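Local coordinates for protein CrmK (Actinoalloteichus sp. WH1-2216-6, PDB 5I1V) that acts as a flavoenzyme oxidase with covalently bound FAD in the recycling of shunt products during caerulomycin biosynthesis, at residues 121-126 / 263-268; 106-111 / 321-326; 143-148 / 215-220; 246-251 / 398-403. All coordinates share one frame; numbering follows the deposited sequence.

Interaction 1 of 4, residues 121-126 / 263-268; sequences GGFCMG and GLYALL. With FAD (flavin-adenine dinucleotide), chain E.
F123 meets Y265 and L267 beside the flavin of a PCMH-type flavoenzyme, where a cofactor-binding loop faces a strand of the large antiparallel sheet. The flavin side of this contact is tight. C124 SG is bonded covalently to FAD C6 at 1.8 Å, one of two links to the cofactor; the other is made by H64, a bicovalent attachment characteristic of the berberine bridge enzyme-like members of the family. One residue earlier, F123 N donates a hydrogen bond to FAD O4 (3.0 Å, N-H...O angle 155°), and G122 CA presses on the same FAD O4 at 3.1 Å. The phenyl group adds to this grip: FAD O4 sits 3.4 Å above one face of the F123 ring, displaced toward its rim. That position follows from the first torsion of F123, which sets CG between its own N and carbonyl carbon (chi1 59°) and folds the ring back beside the N-H that holds the carbonyl oxygen.

Toward the strand the packing is looser. Y265 and L267, whose side chains run at about a right angle to that of F123, approach its partly exposed ring obliquely, and no hydrogen bond joins the two segments. Y265 and L267 project from the same side of strand 265-271, with A266 turned the other way toward helix 237-253. The hydroxyl of Y265 is 4.1 Å from F123 CE2, while the remaining touch is purely apolar, F123 CZ to L267 CD1 at 4.1 Å.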
# COMPACT_ATOMS: atom_id res chain seq x y z
N GLY A 121 -14.62 0.46 -8.79
CA GLY A 121 -13.39 0.55 -9.53
C GLY A 121 -12.61 -0.70 -9.17
O GLY A 121 -13.13 -1.59 -8.51
N GLY A 122 -11.36 -0.76 -9.53
CA GLY A 122 -10.61 -2.00 -9.39
C GLY A 122 -10.04 -2.27 -8.03
O GLY A 122 -10.14 -1.45 -7.10
N PHE A 123 -9.40 -3.44 -7.94
CA PHE A 123 -8.81 -3.91 -6.72
C PHE A 123 -7.29 -3.70 -6.65
O PHE A 123 -6.62 -4.41 -5.90
CB PHE A 123 -9.19 -5.40 -6.46
CG PHE A 123 -8.77 -6.38 -7.55
CD1 PHE A 123 -7.48 -6.90 -7.60
CD2 PHE A 123 -9.70 -6.85 -8.49
CE1 PHE A 123 -7.12 -7.82 -8.58
CE2 PHE A 123 -9.33 -7.76 -9.47
CZ PHE A 123 -8.04 -8.25 -9.52
N CYS A 124 -6.71 -2.77 -7.41
CA CYS A 124 -5.28 -2.55 -7.20
C CYS A 124 -4.96 -1.13 -6.69
O CYS A 124 -5.42 -0.14 -7.25
CB CYS A 124 -4.48 -2.92 -8.44
SG CYS A 124 -4.68 -4.63 -9.07
N MET A 125 -4.13 -1.07 -5.65
CA MET A 125 -4.02 0.10 -4.78
C MET A 125 -3.43 1.31 -5.44
O MET A 125 -3.91 2.43 -5.20
CB MET A 125 -3.15 -0.24 -3.57
CG MET A 125 -3.90 -1.09 -2.56
SD MET A 125 -5.37 -0.25 -1.91
CE MET A 125 -4.51 1.10 -1.05
N GLY A 126 -2.41 1.08 -6.28
CA GLY A 126 -1.68 2.15 -6.89
C GLY A 126 -2.16 2.61 -8.27
O GLY A 126 -1.51 3.44 -8.89
N GLY A 263 -24.91 -11.22 -5.95
CA GLY A 263 -24.08 -10.55 -4.98
C GLY A 263 -22.81 -11.31 -4.65
O GLY A 263 -21.88 -10.73 -4.11
N LEU A 264 -22.77 -12.60 -5.00
CA LEU A 264 -21.55 -13.38 -4.79
C LEU A 264 -20.54 -13.12 -5.92
O LEU A 264 -20.80 -13.38 -7.09
CB LEU A 264 -21.90 -14.86 -4.64
CG LEU A 264 -20.91 -15.84 -4.01
CD1 LEU A 264 -21.59 -17.18 -3.73
CD2 LEU A 264 -19.72 -16.03 -4.92
N TYR A 265 -19.38 -12.61 -5.54
CA TYR A 265 -18.28 -12.30 -6.46
C TYR A 265 -17.15 -13.27 -6.16
O TYR A 265 -16.73 -13.41 -5.01
CB TYR A 265 -17.77 -10.87 -6.22
CG TYR A 265 -16.43 -10.60 -6.87
CD1 TYR A 265 -16.33 -10.40 -8.25
CD2 TYR A 265 -15.26 -10.56 -6.12
CE1 TYR A 265 -15.12 -10.18 -8.86
CE2 TYR A 265 -14.03 -10.36 -6.73
CZ TYR A 265 -13.97 -10.17 -8.11
OH TYR A 265 -12.76 -9.94 -8.72
N ALA A 266 -16.62 -13.90 -7.19
CA ALA A 266 -15.50 -14.81 -6.98
C ALA A 266 -14.44 -14.71 -8.05
O ALA A 266 -14.74 -14.45 -9.23
CB ALA A 266 -16.02 -16.22 -6.88
N LEU A 267 -13.19 -14.92 -7.64
CA LEU A 267 -12.06 -14.94 -8.54
C LEU A 267 -11.27 -16.23 -8.33
O LEU A 267 -10.85 -16.53 -7.22
CB LEU A 267 -11.18 -13.73 -8.27
CG LEU A 267 -10.03 -13.49 -9.25
CD1 LEU A 267 -9.75 -12.01 -9.50
CD2 LEU A 267 -8.77 -14.11 -8.73
N LEU A 268 -11.03 -16.95 -9.42
CA LEU A 268 -10.28 -18.20 -9.40
C LEU A 268 -8.90 -17.93 -10.02
O LEU A 268 -8.82 -17.50 -11.14
CB LEU A 268 -11.01 -19.22 -10.22
CG LEU A 268 -10.33 -20.58 -10.34
CD1 LEU A 268 -10.15 -21.23 -8.98
CD2 LEU A 268 -11.19 -21.40 -11.29
PA FAD E . -0.55 5.00 -16.53
O1A FAD E . 0.54 4.01 -16.85
O2A FAD E . -0.10 6.26 -15.85
O5B FAD E . -1.38 5.34 -17.82
C5B FAD E . -2.11 4.36 -18.55
C4B FAD E . -2.43 4.91 -19.95
O4B FAD E . -3.36 5.99 -19.76
C3B FAD E . -1.29 5.53 -20.74
O3B FAD E . -1.61 5.44 -22.12
C2B FAD E . -1.32 6.97 -20.33
O2B FAD E . -0.58 7.91 -21.12
C1B FAD E . -2.82 7.22 -20.19
N9A FAD E . -3.13 8.22 -19.13
C8A FAD E . -2.73 8.24 -17.82
N7A FAD E . -3.15 9.41 -17.23
C5A FAD E . -3.79 10.08 -18.17
C6A FAD E . -4.48 11.35 -18.16
N6A FAD E . -4.51 12.00 -17.01
N1A FAD E . -5.02 11.75 -19.31
C2A FAD E . -4.93 11.05 -20.46
N3A FAD E . -4.35 9.82 -20.53
C4A FAD E . -3.74 9.37 -19.41
N1 FAD E . -8.17 -2.24 -14.13
C2 FAD E . -9.43 -2.54 -13.75
O2 FAD E . -10.39 -2.15 -14.44
N3 FAD E . -9.72 -3.24 -12.64
C4 FAD E . -8.81 -3.75 -11.82
O4 FAD E . -9.14 -4.37 -10.78
C4X FAD E . -7.41 -3.48 -12.13
N5 FAD E . -6.42 -3.97 -11.33
C5X FAD E . -5.15 -3.61 -11.59
C6 FAD E . -4.14 -3.96 -10.70
C7 FAD E . -2.80 -3.63 -10.91
C7M FAD E . -1.74 -4.05 -9.88
C8 FAD E . -2.49 -2.87 -12.14
C8M FAD E . -1.07 -2.49 -12.48
C9 FAD E . -3.48 -2.51 -13.06
C9A FAD E . -4.81 -2.85 -12.82
N10 FAD E . -5.84 -2.49 -13.71
C10 FAD E . -7.15 -2.75 -13.37
C1' FAD E . -5.55 -1.96 -15.04
C2' FAD E . -5.56 -0.47 -15.04
O2' FAD E . -6.91 -0.03 -15.10
C3' FAD E . -4.76 0.11 -16.15
O3' FAD E . -3.39 -0.37 -16.04
C4' FAD E . -4.83 1.66 -16.15
O4' FAD E . -4.63 2.09 -17.50
C5' FAD E . -3.78 2.24 -15.22
O5' FAD E . -3.96 3.66 -15.19
P FAD E . -2.74 4.48 -14.59
O1P FAD E . -2.33 3.91 -13.28
O2P FAD E . -3.05 5.95 -14.66
O3P FAD E . -1.57 4.15 -15.66

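Interaction 2 of 4, residues 106-111 / 321-326; sequences QIYRVL and ATSQLL
Helix-to-helix packing between the FAD-binding domain and the substrate-side domain brings Y108 and R109 of helix 104-115 up to S323 and Q324 of helix 319-326. The backbones stay well apart, with Y108 CA 9.4 Å from S323 CA, and the gap is bridged by side chains alone. Y108 reaches S323 obliquely: its CD2 is 4.3 Å from S323 OG, a van der Waals approach to the hydroxyl. The phenol oxygen has its polar partner in the flavin loop, where Y108 OH is probably hydrogen-bonded to G122 O, which would tie helix 104-115 to the loop that carries the cofactor.

Beside this, the R109 and Q324 side chains cross at about a right angle. The R109 chain leaves its helix to one side and bends at chi3 (-88°), which carries its guanidinium over to the end of the extended Q324 side chain; guanidinium and amide planes lie 58° apart. The CG and CD methylenes of R109 also border that amide, so part of the touch is to aliphatic carbon.

The second subunit approaches here as well: its I336 packs on Q324, and its D330 forms a long, weak ion pair with R109 NH1. The second terminal nitrogen borders the flavin loop, with R109 NH2 3.5 Å from M125 CE.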
# COMPACT_ATOMS: atom_id res chain seq x y z
N GLN A 106 -6.68 5.21 -2.39
CA GLN A 106 -6.81 6.47 -1.73
C GLN A 106 -8.21 7.01 -1.88
O GLN A 106 -8.81 7.50 -0.93
CB GLN A 106 -5.82 7.44 -2.39
CG GLN A 106 -5.98 8.90 -2.05
CD GLN A 106 -5.28 9.82 -3.05
OE1 GLN A 106 -4.49 9.38 -3.93
NE2 GLN A 106 -5.57 11.11 -2.92
N ILE A 107 -8.70 6.98 -3.12
CA ILE A 107 -10.03 7.41 -3.44
C ILE A 107 -11.03 6.62 -2.56
O ILE A 107 -11.94 7.21 -1.93
CB ILE A 107 -10.34 7.17 -4.96
CG1 ILE A 107 -9.54 8.11 -5.87
CG2 ILE A 107 -11.79 7.44 -5.27
CD1 ILE A 107 -9.52 7.69 -7.33
N TYR A 108 -10.88 5.30 -2.48
CA TYR A 108 -11.85 4.52 -1.74
C TYR A 108 -11.86 4.93 -0.27
O TYR A 108 -12.93 5.03 0.34
CB TYR A 108 -11.59 3.04 -1.81
CG TYR A 108 -11.78 2.40 -3.16
CD1 TYR A 108 -12.63 2.95 -4.12
CD2 TYR A 108 -11.13 1.19 -3.46
CE1 TYR A 108 -12.79 2.33 -5.36
CE2 TYR A 108 -11.31 0.57 -4.69
CZ TYR A 108 -12.13 1.15 -5.63
OH TYR A 108 -12.32 0.55 -6.85
N ARG A 109 -10.68 5.14 0.29
CA ARG A 109 -10.56 5.46 1.69
C ARG A 109 -11.18 6.80 1.97
O ARG A 109 -11.89 6.93 2.95
CB ARG A 109 -9.10 5.50 2.14
CG ARG A 109 -8.54 4.13 2.46
CD ARG A 109 -7.30 4.31 3.31
NE ARG A 109 -6.17 4.46 2.43
CZ ARG A 109 -5.32 3.48 2.14
NH1 ARG A 109 -5.44 2.27 2.70
NH2 ARG A 109 -4.32 3.72 1.30
N VAL A 110 -10.95 7.79 1.11
CA VAL A 110 -11.54 9.11 1.30
C VAL A 110 -13.08 9.09 1.20
O VAL A 110 -13.79 9.67 2.03
CB VAL A 110 -10.96 10.12 0.29
CG1 VAL A 110 -11.69 11.45 0.40
CG2 VAL A 110 -9.47 10.33 0.59
N LEU A 111 -13.59 8.52 0.12
CA LEU A 111 -15.01 8.44 -0.13
C LEU A 111 -15.73 7.70 0.97
O LEU A 111 -16.75 8.17 1.47
CB LEU A 111 -15.32 7.75 -1.45
CG LEU A 111 -14.96 8.55 -2.68
CD1 LEU A 111 -15.53 7.89 -3.95
CD2 LEU A 111 -15.39 10.01 -2.58
N ALA A 321 -12.53 -3.34 4.56
CA ALA A 321 -11.59 -4.38 4.94
C ALA A 321 -11.55 -5.52 3.93
O ALA A 321 -10.45 -5.97 3.52
CB ALA A 321 -11.90 -4.89 6.33
N THR A 322 -12.70 -5.98 3.46
CA THR A 322 -12.62 -7.09 2.44
C THR A 322 -12.00 -6.58 1.13
O THR A 322 -11.26 -7.29 0.43
CB THR A 322 -13.91 -7.98 2.25
OG1 THR A 322 -14.52 -7.78 0.97
CG2 THR A 322 -14.95 -7.79 3.31
N SER A 323 -12.24 -5.32 0.81
CA SER A 323 -11.65 -4.74 -0.39
C SER A 323 -10.13 -4.64 -0.25
O SER A 323 -9.39 -4.86 -1.19
CB SER A 323 -12.29 -3.34 -0.58
OG SER A 323 -11.48 -2.50 -1.38
N GLN A 324 -9.66 -4.24 0.93
CA GLN A 324 -8.24 -4.09 1.18
C GLN A 324 -7.57 -5.48 1.33
O GLN A 324 -6.41 -5.66 0.96
CB GLN A 324 -7.99 -3.22 2.42
CG GLN A 324 -8.30 -1.72 2.17
CD GLN A 324 -8.20 -0.89 3.41
OE1 GLN A 324 -8.16 -1.41 4.50
NE2 GLN A 324 -8.25 0.44 3.26
N LEU A 325 -8.30 -6.45 1.84
CA LEU A 325 -7.73 -7.81 2.02
C LEU A 325 -7.36 -8.41 0.67
O LEU A 325 -6.31 -9.05 0.52
CB LEU A 325 -8.72 -8.72 2.74
CG LEU A 325 -8.32 -10.19 3.00
CD1 LEU A 325 -7.17 -10.31 3.99
CD2 LEU A 325 -9.52 -10.94 3.54
N LEU A 326 -8.22 -8.18 -0.32
CA LEU A 326 -8.03 -8.68 -1.68
C LEU A 326 -7.21 -7.77 -2.60
O LEU A 326 -6.76 -8.21 -3.65
CB LEU A 326 -9.42 -8.96 -2.28
CG LEU A 326 -9.69 -9.09 -3.78
CD1 LEU A 326 -11.04 -9.74 -3.97
CD2 LEU A 326 -9.75 -7.77 -4.51

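Interaction 3 of 4, residues 143-148 / 215-220; sequences RLLGLT and ALPRPP
L145 packs on P217 and L144 on P220, joining the C-terminal end of helix 142-145 to the proline-rich linker that runs from the FAD-binding domain into strand 222-231 of the large antiparallel sheet. The first shell is wholly apolar. Both methyls of L145 take part: CD2 lies 3.9 Å from P217 CB, and CD1 lies 4.2 Å from P217 CG, so both methyls of the fork rest against the CB-CG edge of the ring. With CG beside its own backbone N (chi1 -62°), L145 sends this fork outward from the helix end to the linker. The second touch is lighter, L144 CD1 to P220 CG at 4.4 Å, and P285 of strand 277-285 borders both of these residues.

Outside this shell, backbone and side-chain bonds position each partner. Directly after the leucines G146 leaves helical geometry with a positive phi (92°), which ends the helix; G146 O is taken by S142 OG and L145 O by Y151 OH. On the linker, P217 is hydrogen-bonded through its backbone to T118, while the neighbouring L216 is buried against F96 and L111.

R143, one turn back from the glycine, roots the helix in the core through main-chain carbonyls: its NH1 bonds Y380 O, its NH2 bonds N254 O and, weakly, L264 O, and its NE makes a weak bond to I262 O.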
# COMPACT_ATOMS: atom_id res chain seq x y z
N ARG A 143 -20.65 -6.35 -10.33
CA ARG A 143 -21.94 -7.08 -10.42
C ARG A 143 -23.13 -6.38 -9.78
O ARG A 143 -24.24 -6.44 -10.30
CB ARG A 143 -21.79 -8.51 -9.89
CG ARG A 143 -20.97 -9.27 -10.87
CD ARG A 143 -20.26 -10.43 -10.27
NE ARG A 143 -21.13 -11.44 -9.68
CZ ARG A 143 -21.64 -12.49 -10.33
NH1 ARG A 143 -21.45 -12.65 -11.65
NH2 ARG A 143 -22.39 -13.37 -9.66
N LEU A 144 -22.88 -5.69 -8.69
CA LEU A 144 -23.89 -4.97 -7.95
C LEU A 144 -24.05 -3.54 -8.43
O LEU A 144 -25.16 -3.05 -8.44
CB LEU A 144 -23.57 -4.96 -6.45
CG LEU A 144 -23.75 -6.35 -5.81
CD1 LEU A 144 -23.12 -6.43 -4.42
CD2 LEU A 144 -25.21 -6.78 -5.76
N LEU A 145 -22.96 -2.89 -8.84
CA LEU A 145 -22.96 -1.43 -9.09
C LEU A 145 -22.64 -0.96 -10.52
O LEU A 145 -22.83 0.22 -10.85
CB LEU A 145 -21.94 -0.75 -8.16
CG LEU A 145 -22.24 -0.90 -6.66
CD1 LEU A 145 -21.22 -0.13 -5.79
CD2 LEU A 145 -23.65 -0.44 -6.35
N GLY A 146 -22.14 -1.87 -11.35
CA GLY A 146 -21.71 -1.53 -12.67
C GLY A 146 -20.23 -1.17 -12.79
O GLY A 146 -19.39 -1.61 -12.00
N LEU A 147 -19.93 -0.34 -13.79
CA LEU A 147 -18.57 0.11 -14.06
C LEU A 147 -18.35 1.49 -13.53
O LEU A 147 -19.30 2.25 -13.33
CB LEU A 147 -18.31 0.10 -15.56
CG LEU A 147 -18.54 -1.24 -16.22
CD1 LEU A 147 -18.29 -1.15 -17.71
CD2 LEU A 147 -17.66 -2.33 -15.65
N THR A 148 -17.08 1.86 -13.36
CA THR A 148 -16.76 3.21 -12.97
C THR A 148 -17.40 4.23 -13.90
O THR A 148 -17.91 5.26 -13.47
CB THR A 148 -15.25 3.47 -12.98
OG1 THR A 148 -14.72 3.13 -14.28
CG2 THR A 148 -14.56 2.61 -12.03
N ALA A 215 -24.75 11.01 -3.18
CA ALA A 215 -24.30 11.27 -4.54
C ALA A 215 -23.63 10.05 -5.18
O ALA A 215 -23.56 9.97 -6.40
CB ALA A 215 -23.41 12.48 -4.58
N LEU A 216 -23.23 9.07 -4.38
CA LEU A 216 -22.71 7.79 -4.89
C LEU A 216 -23.27 6.66 -4.05
O LEU A 216 -23.72 6.90 -2.93
CB LEU A 216 -21.17 7.77 -4.83
CG LEU A 216 -20.32 8.43 -5.94
CD1 LEU A 216 -18.85 8.43 -5.64
CD2 LEU A 216 -20.57 7.86 -7.33
N PRO A 217 -23.23 5.42 -4.57
CA PRO A 217 -23.84 4.32 -3.81
C PRO A 217 -23.09 3.98 -2.53
O PRO A 217 -21.89 4.22 -2.41
CB PRO A 217 -23.80 3.13 -4.76
CG PRO A 217 -23.14 3.58 -6.02
CD PRO A 217 -22.80 5.04 -5.91
N ARG A 218 -23.84 3.45 -1.55
CA ARG A 218 -23.28 2.95 -0.31
C ARG A 218 -22.98 1.51 -0.54
O ARG A 218 -23.89 0.79 -0.90
CB ARG A 218 -24.31 3.05 0.82
CG ARG A 218 -24.50 4.45 1.35
CD ARG A 218 -25.40 4.42 2.57
NE ARG A 218 -26.32 5.54 2.48
CZ ARG A 218 -26.03 6.79 2.84
NH1 ARG A 218 -24.83 7.07 3.34
NH2 ARG A 218 -26.95 7.75 2.70
N PRO A 219 -21.74 1.05 -0.30
CA PRO A 219 -21.56 -0.41 -0.50
C PRO A 219 -22.27 -1.20 0.61
O PRO A 219 -22.71 -0.61 1.60
CB PRO A 219 -20.06 -0.57 -0.39
CG PRO A 219 -19.64 0.52 0.59
CD PRO A 219 -20.58 1.67 0.34
N PRO A 220 -22.37 -2.53 0.46
CA PRO A 220 -22.89 -3.37 1.56
C PRO A 220 -21.99 -3.23 2.80
O PRO A 220 -20.80 -3.04 2.67
CB PRO A 220 -22.81 -4.78 0.98
CG PRO A 220 -22.91 -4.55 -0.50
CD PRO A 220 -22.06 -3.35 -0.72

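Interaction 4 of 4, residues 246-251 / 398-403; sequences NFLDWQ and ASLKTF
L400 is inserted among F247, L248 and Q251, fastening the start of strand 400-408 to helix 237-253. The apolar contacts converge on a single methyl. L400 CD1 approaches Q251 CB at 3.7 Å and Q251 CG at 3.9 Å, is 4.0 Å from L248 CD2, and reaches F247 CE2 obliquely at 4.3 Å. L248 and Q251, three residues apart on the helix, each cross the leucine at about a right angle. L400 holds CG anti to its N (chi1 -164°), which carries CD1 to the helix.

Packing within the helix shapes the receiving surface. Chi1 of Q251 (-65°) sets CG beside its own N, 3.7 Å above one face of the F247 ring near the rim; the bend at chi2 only directs the amide beyond it. F298 and L302 of helix 291-303 border the same phenylalanine.

No hydrogen bond spans the two segments; each side has its own polar partners. On the helix N246 ND2 bonds E304 O. On the strand S399 and L400 both pair with L347 in a classic beta bulge exactly where the leucine enters the contact. K401 NZ forms a salt bridge with D346, and the ammonium group makes cation-pi contacts with Y380 and the FAD-binding Y446.

The axes of helix segment 246-251 and strand segment 400-403 run roughly antiparallel, 147° between directions, with a closest approach of 10.9 Å. The arrangement is that of helices backing one face of the antiparallel sheet in the substrate domain of PCMH-type flavoproteins, with the flavin on the other face.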
# COMPACT_ATOMS: atom_id res chain seq x y z
N ASN A 246 -16.66 -26.56 -13.50
CA ASN A 246 -17.66 -26.29 -12.46
C ASN A 246 -17.81 -24.82 -12.15
O ASN A 246 -18.92 -24.34 -11.96
CB ASN A 246 -17.36 -27.02 -11.17
CG ASN A 246 -17.55 -28.52 -11.30
OD1 ASN A 246 -18.13 -28.99 -12.28
ND2 ASN A 246 -17.09 -29.27 -10.33
N PHE A 247 -16.67 -24.13 -12.04
CA PHE A 247 -16.64 -22.68 -11.78
C PHE A 247 -17.35 -21.93 -12.90
O PHE A 247 -18.25 -21.16 -12.66
CB PHE A 247 -15.19 -22.20 -11.69
CG PHE A 247 -15.06 -20.74 -11.31
CD1 PHE A 247 -15.13 -20.36 -9.99
CD2 PHE A 247 -14.87 -19.78 -12.28
CE1 PHE A 247 -15.01 -19.01 -9.63
CE2 PHE A 247 -14.76 -18.42 -11.93
CZ PHE A 247 -14.81 -18.05 -10.60
N LEU A 248 -16.96 -22.21 -14.14
CA LEU A 248 -17.54 -21.51 -15.29
C LEU A 248 -19.04 -21.75 -15.39
O LEU A 248 -19.81 -20.79 -15.61
CB LEU A 248 -16.85 -21.90 -16.59
CG LEU A 248 -15.36 -21.61 -16.65
CD1 LEU A 248 -14.77 -22.11 -17.96
CD2 LEU A 248 -15.04 -20.15 -16.46
N ASP A 249 -19.48 -22.99 -15.16
CA ASP A 249 -20.92 -23.31 -15.29
C ASP A 249 -21.69 -22.57 -14.26
O ASP A 249 -22.74 -22.00 -14.56
CB ASP A 249 -21.22 -24.81 -15.10
CG ASP A 249 -20.65 -25.67 -16.22
OD1 ASP A 249 -20.41 -25.13 -17.33
OD2 ASP A 249 -20.41 -26.89 -15.98
N TRP A 250 -21.22 -22.59 -13.02
CA TRP A 250 -21.91 -21.88 -11.96
C TRP A 250 -21.94 -20.37 -12.29
O TRP A 250 -22.98 -19.75 -12.15
CB TRP A 250 -21.28 -22.13 -10.58
CG TRP A 250 -22.06 -21.57 -9.46
CD1 TRP A 250 -22.98 -22.22 -8.68
CD2 TRP A 250 -22.06 -20.20 -9.01
NE1 TRP A 250 -23.53 -21.35 -7.76
CE2 TRP A 250 -22.99 -20.10 -7.95
CE3 TRP A 250 -21.35 -19.05 -9.39
CZ2 TRP A 250 -23.23 -18.89 -7.27
CZ3 TRP A 250 -21.62 -17.85 -8.72
CH2 TRP A 250 -22.53 -17.79 -7.68
N GLN A 251 -20.83 -19.79 -12.74
CA GLN A 251 -20.80 -18.35 -13.02
C GLN A 251 -21.75 -17.99 -14.17
O GLN A 251 -22.48 -16.98 -14.11
CB GLN A 251 -19.40 -17.88 -13.35
CG GLN A 251 -18.41 -17.98 -12.22
CD GLN A 251 -18.77 -17.10 -11.03
OE1 GLN A 251 -19.55 -16.13 -11.15
NE2 GLN A 251 -18.16 -17.40 -9.88
N ALA A 398 -19.79 -9.30 -21.93
CA ALA A 398 -19.06 -10.36 -21.23
C ALA A 398 -19.77 -10.76 -19.94
O ALA A 398 -20.33 -9.94 -19.23
CB ALA A 398 -17.63 -9.94 -20.94
N SER A 399 -19.75 -12.05 -19.66
CA SER A 399 -20.26 -12.61 -18.42
C SER A 399 -19.14 -12.78 -17.43
O SER A 399 -19.36 -12.81 -16.23
CB SER A 399 -20.86 -14.01 -18.68
OG SER A 399 -21.94 -13.91 -19.56
N LEU A 400 -17.93 -12.92 -17.97
CA LEU A 400 -16.80 -13.39 -17.23
C LEU A 400 -15.53 -12.82 -17.89
O LEU A 400 -15.46 -12.72 -19.11
CB LEU A 400 -16.81 -14.93 -17.24
CG LEU A 400 -15.90 -15.50 -16.18
CD1 LEU A 400 -16.53 -16.64 -15.42
CD2 LEU A 400 -14.59 -15.92 -16.84
N LYS A 401 -14.59 -12.38 -17.08
CA LYS A 401 -13.32 -11.89 -17.56
C LYS A 401 -12.21 -12.88 -17.22
O LYS A 401 -12.29 -13.62 -16.21
CB LYS A 401 -13.00 -10.54 -16.96
CG LYS A 401 -13.95 -9.44 -17.37
CD LYS A 401 -13.48 -8.10 -16.85
CE LYS A 401 -13.84 -6.96 -17.79
NZ LYS A 401 -12.97 -6.96 -18.97
N THR A 402 -11.20 -12.94 -18.08
CA THR A 402 -10.02 -13.73 -17.80
C THR A 402 -8.79 -12.84 -18.05
O THR A 402 -8.80 -11.97 -18.91
CB THR A 402 -9.90 -15.03 -18.63
OG1 THR A 402 -9.42 -14.72 -19.94
CG2 THR A 402 -11.24 -15.79 -18.67
N PHE A 403 -7.75 -13.12 -17.28
CA PHE A 403 -6.57 -12.32 -17.16
C PHE A 403 -5.41 -13.32 -17.08
O PHE A 403 -5.57 -14.39 -16.49
CB PHE A 403 -6.72 -11.51 -15.87
CG PHE A 403 -5.54 -10.68 -15.51
CD1 PHE A 403 -5.17 -9.61 -16.31
CD2 PHE A 403 -4.81 -10.94 -14.37
CE1 PHE A 403 -4.06 -8.83 -15.98
CE2 PHE A 403 -3.71 -10.17 -14.03
CZ PHE A 403 -3.34 -9.11 -14.83

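Interaction 1 lies at the flavin and touches the other three. Its centre is 11 Å from that of interaction 2, to which the probable bond between Y108 OH and G122 O links it, 13 Å from interaction 3 and 14 Å from interaction 4. Strand 265-271 joins interactions 1 and 4: Y265 and L267 face the cofactor loop, while A266 and L268 rest on F247 of helix 237-253. Interactions 2 and 3 meet through L111 and L216, and both connect the FAD-binding domain with elements of the substrate-side domain. Interaction 3 stands back from the cofactor, with the L145 side chain about 13 Å from FAD. Interactions 2 and 4 are the most distant pair, about 25 Å between centres, without touching.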